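Local atomic coordinates of pyruvate kinase (Toxoplasma gondii, PDB entry 3GG8), a protein that catalyses, as a pyruvate kinase, the last step of glycolysis, the transfer of phosphate from phosphoenolpyruvate to ADP to give pyruvate and ATP. Residues L202-E207 with A233-Y238; L195-V200 with E257-L262; L67-G72 with L214-P219; Y238-L243 with E271-M276. All coordinates share one frame; numbering follows the deposited sequence. Where two conformers were deposited one is given.

Interaction 1. Residues L202-E207 with A233-Y238; sequences LPVIGE and ADDVRY
Val-204 is the first residue of the loop 202-207 to touch the helix 233-238, and it meets Asp-235. The two backbones come nearest here, with CA of Val-204 and CA of Asp-235 6.7 Å apart. The CG2 methyl of Val-204 does most of the touching and lies 3.3 Å from OD2 of Asp-235. This methyl stands beside the backbone N of Val-204, while CG1 is anti to it (chi1 167°). The side chains cross at about a right angle, and the carboxylate lies against the methyl. Its OD2 accepts from the backbone N of Gln-231 and of Ser-232, just before its own helix. A buried valine thus packs on a carboxylate that is held by backbone N-H groups.

Ile-205 comes next and meets the ring of Tyr-238. Its CB sits at the ring edge, near the ring plane, 3.9 Å from CE2 of Tyr-238. The tyrosine reaches the loop because its CG is anti to the backbone N (chi1 178°). Beyond the ring, a water joins the same two residues. It donates to O of Ile-205 at 2.9 Å and bonds to OH of Tyr-238 at 2.7 Å.

Gly-206 then takes the N-cap position of helix 207-217, and its N bonds to the side chain of Asp-209. The loop is therefore the lead-in to one outer helix of the barrel and packs on the next, 233-243. Ile-205 also touches Ile-239 and Leu-242, further along that helix, while Val-236 faces strand 251-256.

Interaction 2. Residues L195-V200 with E257-L262; sequences LPNVKV and ENVEGL
Lys-199 has its CG anti to the backbone N (chi1 162°) and an extended chain beyond it, whereas Glu-260 bends back at chi2 (-59°). These torsions lay the two side chains across each other at about a right angle. CB of Lys-199 rests 3.6 Å from CG of Glu-260, so the closest approach is between aliphatic carbons, with the carboxylate lying against the lysine chain. The charged ends stay further apart: NZ of Lys-199 is 4.4 Å from OE1 of Glu-260, beyond a salt bridge, though the opposite charges probably still attract.

At the other end, OD1 of Asn-197 lies 3.5 Å from the CG1 methyl of Val-259. CG2 of Val-259 turns to the backbone of Asn-197. Asn-197 has positive phi (68°), as suits the third position of the type II turn 195-198.

Between these two patches the polar groups meet through water. One water accepts from N of Asn-197 at 2.9 Å and from N of Val-259 at 3.0 Å. A second accepts from ND2 of Asn-258 at 2.8 Å and probably donates to O of Val-198. A third links O of Val-198 to N of Glu-260 by weak bonds. ND2 of Asn-258 also donates to the side chain of Gln-231, which in turn bonds to O of Val-200.

Val-259 packs as well on Leu-25 of the second subunit. Asn-258 is the N-cap of helix 259-263, and its OD1 accepts a weak bond from N of Gly-261. The contact thus sets a beta turn, in the chain returning from the six-stranded sheet, against a capped helix start that follows barrel strand 251-256.

Interaction 3. Residues L67-G72 with L214-P219; sequences LNFSHG and LNFGIP
Phe-69 points the edge of its ring at the face of Phe-216, a T-shaped (edge-to-face) pair. The centroids are 5.1 Å apart and the planes make an angle of 63°. The leading atom is CZ of Phe-69, which stands over the face of Phe-216, offset toward the rim, 3.6 Å from CD2 of Phe-216. Phe-216 extends its ring from the helix end with CG anti to the backbone N (chi1 -168°). The two rings bridge well-separated backbones, for CA of Phe-69 and CA of Phe-216 are 10.4 Å apart.

Leu-67 adds a second contact. Its CG lies beside the backbone N (chi1 -49°), and the CD1 methyl comes 3.7 Å from CE2 of Phe-216. The two side chains cross at about a right angle. All three residues are buried.

Asn-68 shapes the turn that follows. Its OD1 accepts from N of Ser-70 at 3.0 Å, forming an Asx turn.

Helix 74-90 closes round the cluster. His-77 stacks on Phe-69, while His-74 meets Phe-216 edge-to-face. Such a layer of apolar side chains between a strand and outer helices is what a beta/alpha (TIM) barrel has outside its parallel sheet, here between strand 62-68 and helix 207-217.

Interaction 4. Residues Y238-L243 with E271-M276; sequences YIRGLL and EADGIM
Arg-240 joins an outer helix of the beta/alpha barrel to the turn that leads into strand 275-278. Its side chain was deposited in two conformers. The bonds described are those of one of them, so their geometry is less certain. The guanidinium grips one backbone oxygen, O of Glu-271, end-on with two nitrogens. NH1 of Arg-240 lies 2.8 Å from that O of Glu-271, and NH2 of Arg-240 lies 2.7 Å from O of Glu-271. The oxygen sits near the guanidinium plane, at its edge. The NH2 bond comes in the carbonyl plane, and the NH1 bond runs nearly along the C=O axis. Sharing one acceptor bends both bonds, with N-H...O angles near 140°. This is the tight part of the contact. The carbonyl belongs to the last turn of helix 265-271, so the positive group probably suits the negative end of the helix dipole.

The arginine's bonds to the two carboxylates are longer and looser. NH2 of Arg-240 makes a long salt bridge of 3.4 Å to OE1 of Glu-271. The other oxygen of this carboxylate, OE2, has its stronger partner in Arg-237, one turn back on the arginine's helix. Glu-271 is thus shared between two arginines. The solvent side is that of Arg-240, which is partly exposed.

Its arm is bent at chi3 (-72°), which turns the guanidinium along the turn from Glu-271 to Asp-273. Asp-273 approaches from the opposite direction, its carboxylate plane 83° from the guanidinium. Its OD2 is bound by the backbone N of Ile-252 and takes a weak bond from NH1 of Arg-240 at 3.4 Å.

In the fold
All four contacts belong to the barrel domain. Interactions 1 and 4 share Tyr-238 and helix 233-243, and their centres are 9 Å apart. They also touch through CG1 of Ile-205 and CG1 of Ile-239, 3.7 Å apart. Interaction 2 adjoins interaction 1 in sequence, its centre 15 Å away. Gln-231, just before helix 233-243, has bonds to residues of both. Interaction 3 is the most distant from interaction 2, 25 Å between centres. It touches interaction 4 where Leu-214 and Ile-218 pack on the backbone of Leu-242 and Leu-243. In pyruvate kinases the active site lies at the C-terminal ends of the barrel strands. Residues 67-72 and 257-262 lie at such ends, so they are probably on its side.

Interaction 1. Residues L202-E207 with A233-Y238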
loop_
_atom_site.group_PDB
_atom_site.type_symbol
_atom_site.label_atom_id
_atom_site.label_comp_id
_atom_site.label_asym_id
_atom_site.label_seq_id
_atom_site.Cartn_x
_atom_site.Cartn_y
_atom_site.Cartn_z
ATOM N N LEU C 202 4.858 26.810 -41.774
ATOM C CA LEU C 202 3.622 26.928 -42.536
ATOM C C LEU C 202 2.458 26.952 -41.561
ATOM O O LEU C 202 2.505 26.270 -40.525
ATOM C CB LEU C 202 3.471 25.732 -43.488
ATOM C CG LEU C 202 4.527 25.559 -44.580
ATOM C CD1 LEU C 202 4.234 24.311 -45.363
ATOM C CD2 LEU C 202 4.607 26.793 -45.500
ATOM N N PRO C 203 1.420 27.749 -41.871
ATOM C CA PRO C 203 0.216 27.812 -41.053
ATOM C C PRO C 203 -0.444 26.448 -40.914
ATOM O O PRO C 203 -0.675 25.757 -41.905
ATOM C CB PRO C 203 -0.696 28.787 -41.828
ATOM C CG PRO C 203 -0.138 28.890 -43.189
ATOM C CD PRO C 203 1.343 28.678 -43.021
ATOM N N VAL C 204 -0.712 26.071 -39.673
ATOM C CA VAL C 204 -1.377 24.833 -39.346
ATOM C C VAL C 204 -2.815 24.873 -39.848
ATOM O O VAL C 204 -3.301 23.901 -40.405
ATOM C CB VAL C 204 -1.247 24.509 -37.828
ATOM C CG1 VAL C 204 -2.214 23.384 -37.404
ATOM C CG2 VAL C 204 0.201 24.097 -37.506
ATOM N N ILE C 205 -3.474 26.016 -39.691
ATOM C CA ILE C 205 -4.814 26.203 -40.218
ATOM C C ILE C 205 -4.686 27.318 -41.255
ATOM O O ILE C 205 -4.712 28.497 -40.900
ATOM C CB ILE C 205 -5.845 26.569 -39.080
ATOM C CG1 ILE C 205 -5.955 25.464 -38.015
ATOM C CG2 ILE C 205 -7.221 26.904 -39.637
ATOM C CD1 ILE C 205 -6.517 24.086 -38.489
ATOM N N GLY C 206 -4.529 26.933 -42.527
ATOM C CA GLY C 206 -4.488 27.871 -43.648
ATOM C C GLY C 206 -5.867 28.406 -44.010
ATOM O O GLY C 206 -6.833 28.161 -43.290
ATOM N N GLU C 207 -5.971 29.146 -45.112
ATOM C CA GLU C 207 -7.269 29.689 -45.534
ATOM C C GLU C 207 -8.264 28.591 -45.914
ATOM O O GLU C 207 -9.467 28.702 -45.648
ATOM C CB GLU C 207 -7.112 30.660 -46.709
ATOM C CG GLU C 207 -6.890 32.125 -46.320
ATOM C CD GLU C 207 -8.005 32.695 -45.424
ATOM O OE1 GLU C 207 -9.182 32.253 -45.509
ATOM O OE2 GLU C 207 -7.685 33.592 -44.625
ATOM N N ALA C 233 0.444 25.129 -28.850
ATOM C CA ALA C 233 -0.878 25.382 -28.277
ATOM C C ALA C 233 -1.560 26.646 -28.830
ATOM O O ALA C 233 -2.776 26.764 -28.753
ATOM C CB ALA C 233 -0.804 25.417 -26.758
ATOM N N ASP C 234 -0.784 27.580 -29.386
ATOM C CA ASP C 234 -1.357 28.713 -30.133
ATOM C C ASP C 234 -2.195 28.261 -31.330
ATOM O O ASP C 234 -3.108 28.976 -31.761
ATOM C CB ASP C 234 -0.270 29.651 -30.647
ATOM C CG ASP C 234 0.350 30.476 -29.552
ATOM O OD1 ASP C 234 1.574 30.695 -29.632
ATOM O OD2 ASP C 234 -0.371 30.899 -28.613
ATOM N N ASP C 235 -1.877 27.091 -31.877
ATOM C CA ASP C 235 -2.676 26.523 -32.956
ATOM C C ASP C 235 -4.072 26.181 -32.432
ATOM O O ASP C 235 -5.070 26.457 -33.099
ATOM C CB ASP C 235 -2.008 25.274 -33.543
ATOM C CG ASP C 235 -0.683 25.573 -34.246
ATOM O OD1 ASP C 235 -0.539 26.653 -34.836
ATOM O OD2 ASP C 235 0.211 24.699 -34.240
ATOM N N VAL C 236 -4.129 25.601 -31.230
ATOM C CA VAL C 236 -5.397 25.209 -30.601
ATOM C C VAL C 236 -6.236 26.427 -30.192
ATOM O O VAL C 236 -7.439 26.450 -30.435
ATOM C CB VAL C 236 -5.190 24.309 -29.367
ATOM C CG1 VAL C 236 -6.533 23.810 -28.863
ATOM C CG2 VAL C 236 -4.215 23.116 -29.671
ATOM N N ARG C 237 -5.592 27.409 -29.552
ATOM C CA ARG C 237 -6.239 28.678 -29.182
ATOM C C ARG C 237 -6.808 29.385 -30.413
ATOM O O ARG C 237 -7.870 30.026 -30.353
ATOM C CB ARG C 237 -5.258 29.607 -28.431
ATOM C CG ARG C 237 -4.889 29.109 -27.033
ATOM C CD ARG C 237 -4.092 30.111 -26.207
ATOM N NE ARG C 237 -2.651 30.005 -26.438
ATOM C CZ ARG C 237 -1.833 29.134 -25.838
ATOM N NH1 ARG C 237 -2.286 28.260 -24.950
ATOM N NH2 ARG C 237 -0.548 29.132 -26.133
ATOM N N TYR C 238 -6.092 29.259 -31.523
ATOM C CA TYR C 238 -6.495 29.863 -32.781
ATOM C C TYR C 238 -7.786 29.256 -33.316
ATOM O O TYR C 238 -8.703 29.992 -33.690
ATOM C CB TYR C 238 -5.364 29.782 -33.823
ATOM C CG TYR C 238 -5.781 30.351 -35.149
ATOM C CD1 TYR C 238 -6.116 31.700 -35.275
ATOM C CD2 TYR C 238 -5.881 29.540 -36.270
ATOM C CE1 TYR C 238 -6.530 32.225 -36.498
ATOM C CE2 TYR C 238 -6.289 30.049 -37.488
ATOM C CZ TYR C 238 -6.617 31.382 -37.600
ATOM O OH TYR C 238 -7.026 31.880 -38.818
HETATM O O HOH W 1 -6.262 30.918 -41.272
#

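Interaction 2. Residues L195-V200 with E257-L262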
loop_
_atom_site.group_PDB
_atom_site.type_symbol
_atom_site.label_atom_id
_atom_site.label_comp_id
_atom_site.label_asym_id
_atom_site.label_seq_id
_atom_site.Cartn_x
_atom_site.Cartn_y
_atom_site.Cartn_z
ATOM N N LEU C 195 10.480 16.700 -42.408
ATOM C CA LEU C 195 11.636 17.412 -41.867
ATOM C C LEU C 195 11.876 17.065 -40.392
ATOM O O LEU C 195 11.594 17.886 -39.524
ATOM C CB LEU C 195 11.398 18.911 -42.022
ATOM C CG LEU C 195 11.925 19.705 -43.214
ATOM C CD1 LEU C 195 12.045 18.933 -44.534
ATOM C CD2 LEU C 195 11.130 21.016 -43.368
ATOM N N PRO C 196 12.383 15.845 -40.105
ATOM C CA PRO C 196 12.617 15.384 -38.728
ATOM C C PRO C 196 13.347 16.416 -37.848
ATOM O O PRO C 196 14.378 16.942 -38.265
ATOM C CB PRO C 196 13.505 14.147 -38.925
ATOM C CG PRO C 196 13.131 13.629 -40.265
ATOM C CD PRO C 196 12.756 14.820 -41.100
ATOM N N ASN C 197 12.797 16.722 -36.668
ATOM C CA ASN C 197 13.437 17.638 -35.708
ATOM C C ASN C 197 13.499 19.106 -36.197
ATOM O O ASN C 197 14.295 19.905 -35.686
ATOM C CB ASN C 197 14.849 17.126 -35.358
ATOM C CG ASN C 197 15.224 17.338 -33.896
ATOM O OD1 ASN C 197 14.376 17.591 -33.030
ATOM N ND2 ASN C 197 16.516 17.213 -33.613
ATOM N N VAL C 198 12.658 19.453 -37.179
ATOM C CA VAL C 198 12.599 20.828 -37.710
ATOM C C VAL C 198 11.153 21.345 -37.740
ATOM O O VAL C 198 10.259 20.692 -38.283
ATOM C CB VAL C 198 13.229 20.924 -39.140
ATOM C CG1 VAL C 198 12.998 22.301 -39.755
ATOM C CG2 VAL C 198 14.707 20.629 -39.105
ATOM N N LYS C 199 10.924 22.514 -37.146
ATOM C CA LYS C 199 9.611 23.146 -37.181
ATOM C C LYS C 199 9.244 23.590 -38.614
ATOM O O LYS C 199 10.042 24.219 -39.301
ATOM C CB LYS C 199 9.565 24.320 -36.183
ATOM C CG LYS C 199 8.433 25.309 -36.427
ATOM C CD LYS C 199 7.930 25.989 -35.155
ATOM C CE LYS C 199 6.475 26.421 -35.348
ATOM N NZ LYS C 199 5.750 26.712 -34.068
ATOM N N VAL C 200 8.043 23.249 -39.062
ATOM C CA VAL C 200 7.590 23.645 -40.397
ATOM C C VAL C 200 6.939 25.024 -40.322
ATOM O O VAL C 200 5.961 25.206 -39.605
ATOM C CB VAL C 200 6.638 22.602 -41.033
ATOM C CG1 VAL C 200 6.197 23.049 -42.419
ATOM C CG2 VAL C 200 7.327 21.230 -41.109
ATOM N N GLU C 257 1.962 14.949 -34.829
ATOM C CA GLU C 257 2.598 14.355 -36.009
ATOM C C GLU C 257 4.098 14.625 -36.155
ATOM O O GLU C 257 4.751 13.982 -36.985
ATOM C CB GLU C 257 1.912 14.815 -37.292
ATOM C CG GLU C 257 0.390 14.861 -37.243
ATOM C CD GLU C 257 -0.225 14.915 -38.614
ATOM O OE1 GLU C 257 -1.219 15.628 -38.802
ATOM O OE2 GLU C 257 0.284 14.236 -39.518
ATOM N N ASN C 258 4.651 15.572 -35.391
ATOM C CA ASN C 258 6.100 15.805 -35.430
ATOM C C ASN C 258 6.708 16.142 -34.057
ATOM O O ASN C 258 6.037 16.023 -33.020
ATOM C CB ASN C 258 6.492 16.818 -36.538
ATOM C CG ASN C 258 6.119 18.262 -36.210
ATOM O OD1 ASN C 258 5.275 18.532 -35.350
ATOM N ND2 ASN C 258 6.756 19.206 -36.914
ATOM N N VAL C 259 7.989 16.517 -34.066
ATOM C CA VAL C 259 8.734 16.876 -32.862
ATOM C C VAL C 259 8.164 18.106 -32.126
ATOM O O VAL C 259 8.129 18.113 -30.898
ATOM C CB VAL C 259 10.269 17.006 -33.164
ATOM C CG1 VAL C 259 11.054 17.644 -31.987
ATOM C CG2 VAL C 259 10.848 15.635 -33.511
ATOM N N GLU C 260 7.723 19.132 -32.863
ATOM C CA GLU C 260 7.134 20.330 -32.243
ATOM C C GLU C 260 5.885 19.996 -31.441
ATOM O O GLU C 260 5.680 20.541 -30.350
ATOM C CB GLU C 260 6.780 21.408 -33.274
ATOM C CG GLU C 260 7.958 22.133 -33.882
ATOM C CD GLU C 260 8.826 22.857 -32.856
ATOM O OE1 GLU C 260 8.313 23.730 -32.112
ATOM O OE2 GLU C 260 10.032 22.549 -32.815
ATOM N N GLY C 261 5.050 19.126 -32.006
ATOM C CA GLY C 261 3.859 18.621 -31.330
ATOM C C GLY C 261 4.251 17.906 -30.055
ATOM O O GLY C 261 3.707 18.186 -28.997
ATOM N N LEU C 262 5.225 17.003 -30.159
ATOM C CA LEU C 262 5.762 16.294 -29.009
ATOM C C LEU C 262 6.354 17.222 -27.943
ATOM O O LEU C 262 6.006 17.127 -26.767
ATOM C CB LEU C 262 6.794 15.258 -29.466
ATOM C CG LEU C 262 6.256 14.061 -30.272
ATOM C CD1 LEU C 262 7.398 13.259 -30.848
ATOM C CD2 LEU C 262 5.362 13.164 -29.426
HETATM O O HOH W 2 9.909 16.421 -36.415
HETATM O O HOH W 3 8.518 18.548 -38.958
HETATM O O HOH W 4 9.425 19.407 -35.724
#

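Interaction 3. Residues L67-G72 with L214-P219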
loop_
_atom_site.group_PDB
_atom_site.type_symbol
_atom_site.label_atom_id
_atom_site.label_comp_id
_atom_site.label_asym_id
_atom_site.label_seq_id
_atom_site.Cartn_x
_atom_site.Cartn_y
_atom_site.Cartn_z
ATOM N N LEU C 67 -14.419 12.539 -41.446
ATOM C CA LEU C 67 -14.355 13.106 -42.776
ATOM C C LEU C 67 -12.937 13.639 -42.990
ATOM O O LEU C 67 -12.532 14.623 -42.369
ATOM C CB LEU C 67 -15.340 14.256 -42.892
ATOM C CG LEU C 67 -16.791 14.071 -42.441
ATOM C CD1 LEU C 67 -17.514 15.413 -42.488
ATOM C CD2 LEU C 67 -17.495 13.006 -43.294
ATOM N N ASN C 68 -12.176 12.966 -43.848
ATOM C CA ASN C 68 -10.837 13.401 -44.196
ATOM C C ASN C 68 -10.795 14.531 -45.234
ATOM O O ASN C 68 -10.844 14.274 -46.440
ATOM C CB ASN C 68 -9.998 12.215 -44.673
ATOM C CG ASN C 68 -8.559 12.598 -44.902
ATOM O OD1 ASN C 68 -8.183 13.765 -44.731
ATOM N ND2 ASN C 68 -7.745 11.637 -45.306
ATOM N N PHE C 69 -10.653 15.778 -44.779
ATOM C CA PHE C 69 -10.613 16.920 -45.704
ATOM C C PHE C 69 -9.299 17.155 -46.452
ATOM O O PHE C 69 -9.140 18.209 -47.093
ATOM C CB PHE C 69 -11.090 18.212 -45.029
ATOM C CG PHE C 69 -12.581 18.432 -45.101
ATOM C CD1 PHE C 69 -13.459 17.586 -44.440
ATOM C CD2 PHE C 69 -13.108 19.495 -45.840
ATOM C CE1 PHE C 69 -14.848 17.797 -44.507
ATOM C CE2 PHE C 69 -14.490 19.713 -45.909
ATOM C CZ PHE C 69 -15.356 18.858 -45.223
ATOM N N SER C 70 -8.367 16.198 -46.391
ATOM C CA SER C 70 -7.205 16.210 -47.302
ATOM C C SER C 70 -7.633 16.001 -48.774
ATOM O O SER C 70 -6.889 16.336 -49.701
ATOM C CB SER C 70 -6.204 15.118 -46.936
ATOM O OG SER C 70 -5.604 15.375 -45.687
ATOM N N HIS C 71 -8.817 15.405 -48.966
ATOM C CA HIS C 71 -9.399 15.150 -50.288
ATOM C C HIS C 71 -10.846 15.594 -50.218
ATOM O O HIS C 71 -11.351 15.828 -49.135
ATOM C CB HIS C 71 -9.360 13.646 -50.595
ATOM C CG HIS C 71 -8.016 13.022 -50.430
ATOM N ND1 HIS C 71 -6.907 13.440 -51.142
ATOM C CD2 HIS C 71 -7.604 11.986 -49.657
ATOM C CE1 HIS C 71 -5.868 12.690 -50.807
ATOM N NE2 HIS C 71 -6.261 11.802 -49.908
ATOM N N GLY C 72 -11.519 15.698 -51.357
ATOM C CA GLY C 72 -12.961 15.991 -51.376
ATOM C C GLY C 72 -13.240 17.476 -51.271
ATOM O O GLY C 72 -12.311 18.258 -51.134
ATOM N N LEU C 214 -15.261 26.673 -40.761
ATOM C CA LEU C 214 -16.345 27.635 -40.592
ATOM C C LEU C 214 -17.529 27.363 -41.516
ATOM O O LEU C 214 -18.674 27.452 -41.086
ATOM C CB LEU C 214 -15.849 29.073 -40.810
ATOM C CG LEU C 214 -14.759 29.697 -39.921
ATOM C CD1 LEU C 214 -14.398 31.102 -40.453
ATOM C CD2 LEU C 214 -15.177 29.790 -38.447
ATOM N N ASN C 215 -17.248 27.051 -42.784
ATOM C CA ASN C 215 -18.302 26.918 -43.774
ATOM C C ASN C 215 -18.772 25.493 -44.050
ATOM O O ASN C 215 -19.766 25.296 -44.754
ATOM C CB ASN C 215 -17.945 27.701 -45.038
ATOM C CG ASN C 215 -17.728 29.180 -44.745
ATOM O OD1 ASN C 215 -16.734 29.778 -45.155
ATOM N ND2 ASN C 215 -18.645 29.759 -43.997
ATOM N N PHE C 216 -18.099 24.511 -43.447
ATOM C CA PHE C 216 -18.614 23.168 -43.436
ATOM C C PHE C 216 -18.814 22.673 -41.997
ATOM O O PHE C 216 -19.955 22.409 -41.591
ATOM C CB PHE C 216 -17.716 22.211 -44.222
ATOM C CG PHE C 216 -18.354 20.861 -44.479
ATOM C CD1 PHE C 216 -18.971 20.593 -45.707
ATOM C CD2 PHE C 216 -18.347 19.879 -43.497
ATOM C CE1 PHE C 216 -19.564 19.355 -45.946
ATOM C CE2 PHE C 216 -18.940 18.635 -43.715
ATOM C CZ PHE C 216 -19.555 18.368 -44.950
ATOM N N GLY C 217 -17.711 22.555 -41.245
ATOM C CA GLY C 217 -17.707 21.980 -39.886
ATOM C C GLY C 217 -18.865 22.465 -39.018
ATOM O O GLY C 217 -19.605 21.658 -38.454
ATOM N N ILE C 218 -19.037 23.786 -38.943
ATOM C CA ILE C 218 -20.112 24.394 -38.145
ATOM C C ILE C 218 -21.540 24.084 -38.662
ATOM O O ILE C 218 -22.314 23.479 -37.918
ATOM C CB ILE C 218 -19.898 25.938 -37.918
ATOM C CG1 ILE C 218 -18.712 26.190 -36.962
ATOM C CG2 ILE C 218 -21.199 26.620 -37.422
ATOM C CD1 ILE C 218 -18.469 27.698 -36.597
ATOM N N PRO C 219 -21.890 24.494 -39.922
ATOM C CA PRO C 219 -23.291 24.303 -40.351
ATOM C C PRO C 219 -23.692 22.867 -40.672
ATOM O O PRO C 219 -24.892 22.588 -40.726
ATOM C CB PRO C 219 -23.404 25.165 -41.614
ATOM C CG PRO C 219 -22.031 25.171 -42.182
ATOM C CD PRO C 219 -21.094 25.140 -40.980
#

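Interaction 4. Residues Y238-L243 with E271-M276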
loop_
_atom_site.group_PDB
_atom_site.type_symbol
_atom_site.label_atom_id
_atom_site.label_comp_id
_atom_site.label_asym_id
_atom_site.label_seq_id
_atom_site.Cartn_x
_atom_site.Cartn_y
_atom_site.Cartn_z
ATOM N N TYR C 238 -6.092 29.259 -31.523
ATOM C CA TYR C 238 -6.495 29.863 -32.781
ATOM C C TYR C 238 -7.786 29.256 -33.316
ATOM O O TYR C 238 -8.703 29.992 -33.690
ATOM C CB TYR C 238 -5.364 29.782 -33.823
ATOM C CG TYR C 238 -5.781 30.351 -35.149
ATOM C CD1 TYR C 238 -6.116 31.700 -35.275
ATOM C CD2 TYR C 238 -5.881 29.540 -36.270
ATOM C CE1 TYR C 238 -6.530 32.225 -36.498
ATOM C CE2 TYR C 238 -6.289 30.049 -37.488
ATOM C CZ TYR C 238 -6.617 31.382 -37.600
ATOM O OH TYR C 238 -7.026 31.880 -38.818
ATOM N N ILE C 239 -7.865 27.917 -33.331
ATOM C CA ILE C 239 -9.098 27.241 -33.731
ATOM C C ILE C 239 -10.290 27.584 -32.809
ATOM O O ILE C 239 -11.400 27.825 -33.299
ATOM C CB ILE C 239 -8.937 25.721 -33.837
ATOM C CG1 ILE C 239 -7.819 25.375 -34.823
ATOM C CG2 ILE C 239 -10.268 25.087 -34.279
ATOM C CD1 ILE C 239 -7.119 24.087 -34.537
ATOM N N ARG C 240 -10.051 27.612 -31.494
ATOM C CA ARG C 240 -11.105 27.939 -30.539
ATOM C C ARG C 240 -11.696 29.334 -30.759
ATOM O O ARG C 240 -12.914 29.515 -30.672
ATOM C CB ARG C 240 -10.613 27.785 -29.103
ATOM C CG ARG C 240 -11.699 27.996 -28.069
ATOM C CD ARG C 240 -11.324 27.396 -26.740
ATOM N NE ARG C 240 -11.360 25.935 -26.756
ATOM C CZ ARG C 240 -10.298 25.159 -26.579
ATOM N NH1 ARG C 240 -10.437 23.839 -26.594
ATOM N NH2 ARG C 240 -9.099 25.708 -26.376
ATOM N N GLY C 241 -10.848 30.314 -31.056
ATOM C CA GLY C 241 -11.324 31.667 -31.330
ATOM C C GLY C 241 -12.026 31.740 -32.671
ATOM O O GLY C 241 -12.994 32.489 -32.848
ATOM N N LEU C 242 -11.520 30.957 -33.622
ATOM C CA LEU C 242 -12.130 30.800 -34.941
ATOM C C LEU C 242 -13.543 30.256 -34.813
ATOM O O LEU C 242 -14.468 30.796 -35.413
ATOM C CB LEU C 242 -11.295 29.836 -35.768
ATOM C CG LEU C 242 -11.005 30.028 -37.241
ATOM C CD1 LEU C 242 -10.440 31.435 -37.497
ATOM C CD2 LEU C 242 -10.026 28.942 -37.676
ATOM N N LEU C 243 -13.693 29.194 -34.018
ATOM C CA LEU C 243 -14.971 28.510 -33.825
ATOM C C LEU C 243 -16.047 29.450 -33.247
ATOM O O LEU C 243 -17.220 29.407 -33.648
ATOM C CB LEU C 243 -14.780 27.278 -32.934
ATOM C CG LEU C 243 -14.214 26.004 -33.592
ATOM C CD1 LEU C 243 -13.804 24.969 -32.568
ATOM C CD2 LEU C 243 -15.215 25.386 -34.601
ATOM N N GLU C 271 -4.817 22.827 -23.737
ATOM C CA GLU C 271 -5.738 23.663 -24.518
ATOM C C GLU C 271 -6.810 22.871 -25.257
ATOM O O GLU C 271 -7.827 23.426 -25.677
ATOM C CB GLU C 271 -4.967 24.524 -25.526
ATOM C CG GLU C 271 -4.258 25.727 -24.929
ATOM C CD GLU C 271 -5.201 26.732 -24.288
ATOM O OE1 GLU C 271 -6.431 26.566 -24.409
ATOM O OE2 GLU C 271 -4.709 27.697 -23.651
ATOM N N ALA C 272 -6.575 21.579 -25.420
ATOM C CA ALA C 272 -7.384 20.740 -26.292
ATOM C C ALA C 272 -8.482 20.012 -25.539
ATOM O O ALA C 272 -8.470 19.947 -24.302
ATOM C CB ALA C 272 -6.503 19.731 -26.977
ATOM N N ASP C 273 -9.416 19.446 -26.303
ATOM C CA ASP C 273 -10.473 18.622 -25.751
ATOM C C ASP C 273 -10.097 17.127 -25.803
ATOM O O ASP C 273 -10.783 16.276 -25.241
ATOM C CB ASP C 273 -11.789 18.936 -26.463
ATOM C CG ASP C 273 -12.184 20.403 -26.313
ATOM O OD1 ASP C 273 -12.332 20.862 -25.154
ATOM O OD2 ASP C 273 -12.326 21.112 -27.340
ATOM N N GLY C 274 -8.972 16.829 -26.445
ATOM C CA GLY C 274 -8.499 15.451 -26.607
ATOM C C GLY C 274 -7.410 15.427 -27.658
ATOM O O GLY C 274 -7.129 16.452 -28.281
ATOM N N ILE C 275 -6.802 14.262 -27.854
ATOM C CA ILE C 275 -5.618 14.124 -28.706
ATOM C C ILE C 275 -5.802 12.993 -29.725
ATOM O O ILE C 275 -6.436 11.971 -29.425
ATOM C CB ILE C 275 -4.314 13.879 -27.834
ATOM C CG1 ILE C 275 -3.926 15.126 -27.010
ATOM C CG2 ILE C 275 -3.120 13.335 -28.679
ATOM C CD1 ILE C 275 -3.724 16.433 -27.823
ATOM N N MET C 276 -5.261 13.189 -30.927
ATOM C CA MET C 276 -5.114 12.099 -31.881
ATOM C C MET C 276 -3.617 11.854 -32.117
ATOM O O MET C 276 -2.874 12.775 -32.479
ATOM C CB MET C 276 -5.877 12.387 -33.182
ATOM C CG MET C 276 -5.759 11.273 -34.219
ATOM S SD MET C 276 -6.571 11.566 -35.788
ATOM C CE MET C 276 -8.267 11.948 -35.292
#